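Glucose-resistance amylase regulator (Weissella paramesenteroides ATCC 33313, PDB 4RK6) binds glucose between the lobes of a periplasmic-binding-protein-like core and, as a LacI-family member, probably regulates transcription by binding DNA. Local coordinates at residues H126-V132 with F190-T196. Residues are numbered along the deposited sequence; the frame is centred on the assembly and turned at random.
Sequences HKNIALV and FTAAIAT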
loop_
_atom_site.group_PDB
_atom_site.type_symbol
_atom_site.label_atom_id
_atom_site.label_comp_id
_atom_site.label_asym_id
_atom_site.label_seq_id
_atom_site.Cartn_x
_atom_site.Cartn_y
_atom_site.Cartn_z
ATOM N N HIS A 126 17.044 -27.228 6.115
ATOM C CA HIS A 126 17.851 -26.273 5.372
ATOM C C HIS A 126 19.117 -25.942 6.152
ATOM O O HIS A 126 19.093 -25.866 7.380
ATOM C CB HIS A 126 17.056 -25.005 5.089
ATOM C CG HIS A 126 15.855 -25.260 4.240
ATOM N ND1 HIS A 126 15.891 -25.175 2.866
ATOM C CD2 HIS A 126 14.604 -25.664 4.562
ATOM C CE1 HIS A 126 14.716 -25.529 2.376
ATOM N NE2 HIS A 126 13.909 -25.802 3.386
ATOM N N LYS A 127 20.208 -25.790 5.407
ATOM C CA LYS A 127 21.519 -25.407 5.948
ATOM C C LYS A 127 22.106 -24.198 5.236
ATOM O O LYS A 127 22.653 -23.291 5.865
ATOM C CB LYS A 127 22.494 -26.588 5.837
ATOM C CG LYS A 127 22.456 -27.531 7.039
ATOM C CD LYS A 127 23.357 -28.756 6.896
ATOM C CE LYS A 127 24.843 -28.416 6.947
ATOM N NZ LYS A 127 25.455 -28.263 5.596
ATOM N N ASN A 128 22.000 -24.190 3.911
ATOM C CA ASN A 128 22.453 -23.061 3.125
ATOM C C ASN A 128 21.318 -22.072 2.905
ATOM O O ASN A 128 20.359 -22.393 2.210
ATOM C CB ASN A 128 23.007 -23.565 1.805
ATOM C CG ASN A 128 24.255 -24.399 2.021
ATOM O OD1 ASN A 128 25.147 -23.995 2.771
ATOM N ND2 ASN A 128 24.310 -25.548 1.408
ATOM N N ILE A 129 21.427 -20.903 3.530
ATOM C CA ILE A 129 20.293 -19.961 3.650
ATOM C C ILE A 129 20.722 -18.550 3.306
ATOM O O ILE A 129 21.782 -18.095 3.727
ATOM C CB ILE A 129 19.657 -19.994 5.059
ATOM C CG1 ILE A 129 19.241 -21.415 5.425
ATOM C CG2 ILE A 129 18.435 -19.082 5.135
ATOM C CD1 ILE A 129 18.654 -21.596 6.801
ATOM N N ALA A 130 19.912 -17.862 2.512
ATOM C CA ALA A 130 20.172 -16.481 2.150
ATOM C C ALA A 130 19.240 -15.512 2.904
ATOM O O ALA A 130 18.080 -15.835 3.156
ATOM C CB ALA A 130 20.024 -16.285 0.663
ATOM N N LEU A 131 19.775 -14.343 3.254
ATOM C CA LEU A 131 18.979 -13.197 3.661
ATOM C C LEU A 131 18.915 -12.261 2.468
ATOM O O LEU A 131 19.947 -11.826 1.944
ATOM C CB LEU A 131 19.600 -12.493 4.884
ATOM C CG LEU A 131 18.804 -11.304 5.435
ATOM C CD1 LEU A 131 17.545 -11.778 6.135
ATOM C CD2 LEU A 131 19.640 -10.502 6.424
ATOM N N VAL A 132 17.692 -11.959 2.027
ATOM C CA VAL A 132 17.464 -11.143 0.828
ATOM C C VAL A 132 16.587 -9.956 1.176
ATOM O O VAL A 132 15.550 -10.113 1.793
ATOM C CB VAL A 132 16.797 -11.943 -0.324
ATOM C CG1 VAL A 132 16.619 -11.068 -1.552
ATOM C CG2 VAL A 132 17.633 -13.170 -0.669
ATOM N N PHE A 190 21.974 -21.644 -2.187
ATOM C CA PHE A 190 21.131 -21.776 -1.018
ATOM C C PHE A 190 19.788 -22.398 -1.376
ATOM O O PHE A 190 19.293 -22.259 -2.500
ATOM C CB PHE A 190 20.914 -20.414 -0.350
ATOM C CG PHE A 190 20.589 -19.300 -1.314
ATOM C CD1 PHE A 190 19.274 -19.034 -1.676
ATOM C CD2 PHE A 190 21.597 -18.501 -1.850
ATOM C CE1 PHE A 190 18.984 -18.014 -2.557
ATOM C CE2 PHE A 190 21.309 -17.467 -2.720
ATOM C CZ PHE A 190 19.998 -17.224 -3.087
ATOM N N THR A 191 19.196 -23.069 -0.404
ATOM C CA THR A 191 17.917 -23.769 -0.594
ATOM C C THR A 191 16.720 -22.995 -0.051
ATOM O O THR A 191 15.569 -23.351 -0.342
ATOM C CB THR A 191 17.935 -25.170 0.048
ATOM O OG1 THR A 191 18.149 -25.063 1.477
ATOM C CG2 THR A 191 19.029 -26.024 -0.595
ATOM N N ALA A 192 17.004 -21.982 0.766
ATOM C CA ALA A 192 15.983 -21.140 1.394
ATOM C C ALA A 192 16.457 -19.713 1.447
ATOM O O ALA A 192 17.657 -19.427 1.553
ATOM C CB ALA A 192 15.661 -21.624 2.790
ATOM N N ALA A 193 15.500 -18.802 1.348
ATOM C CA ALA A 193 15.760 -17.387 1.447
ATOM C C ALA A 193 14.819 -16.771 2.480
ATOM O O ALA A 193 13.632 -17.066 2.505
ATOM C CB ALA A 193 15.568 -16.718 0.098
ATOM N N ILE A 194 15.383 -15.955 3.354
ATOM C CA ILE A 194 14.621 -15.176 4.311
ATOM C C ILE A 194 14.502 -13.792 3.706
ATOM O O ILE A 194 15.499 -13.103 3.481
ATOM C CB ILE A 194 15.318 -15.100 5.677
ATOM C CG1 ILE A 194 15.463 -16.509 6.258
ATOM C CG2 ILE A 194 14.521 -14.213 6.608
ATOM C CD1 ILE A 194 16.277 -16.615 7.524
ATOM N N ALA A 195 13.279 -13.379 3.416
ATOM C CA ALA A 195 13.028 -12.098 2.775
ATOM C C ALA A 195 12.737 -11.031 3.815
ATOM O O ALA A 195 11.857 -11.232 4.656
ATOM C CB ALA A 195 11.840 -12.257 1.828
ATOM N N THR A 196 13.411 -9.877 3.755
ATOM C CA THR A 196 13.280 -8.882 4.829
ATOM C C THR A 196 11.959 -8.108 4.789
ATOM O O THR A 196 11.643 -7.369 5.723
ATOM C CB THR A 196 14.428 -7.842 4.845
ATOM O OG1 THR A 196 14.404 -7.060 3.640
ATOM C CG2 THR A 196 15.734 -8.515 5.013
HETATM O O HOH W 1 20.373 -26.165 2.555
#
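Strands 129-132 and 192-195 are parallel neighbours in the C-terminal lobe of the periplasmic-binding-protein-like fold of LacI regulators. After Thr-191 N to Asn-128 O (2.9 Å), backbone hydrogen bonds alternate in direction: Ala-130 N to Ala-192 O (2.9 Å), Ile-194 N to Ala-130 O (2.7 Å), Val-132 N to Ile-194 O (2.9 Å). On one face Ile-129 and Ile-194, both m,t rotamers, meet CG2 to CD1 at 4.1 Å, and Leu-131 (t,p) brings CD1 to 3.9 Å from Ile-194 CG2; helices 110-123 and 144-155 pack over this apolar cluster. On the other face the p rotamer of Phe-190 lays its ring flat on Ala-130, a CH-pi contact with Ala-130 CB 3.5 Å from the ring centroid. Past the last bridge, Thr-196 N donates a hydrogen bond to Val-132 O (2.9 Å), where strand 192-195 ends at the glucose pocket; Thr-196 OG1 hydrogen-bonds to His-170 ND1 and Asp-134 N. At the opposite end the m rotamer of His-126 sets its ring over Ala-192 CB, while its edge meets Thr-191: ND1 and OG1 share a 2.7 Å hydrogen bond.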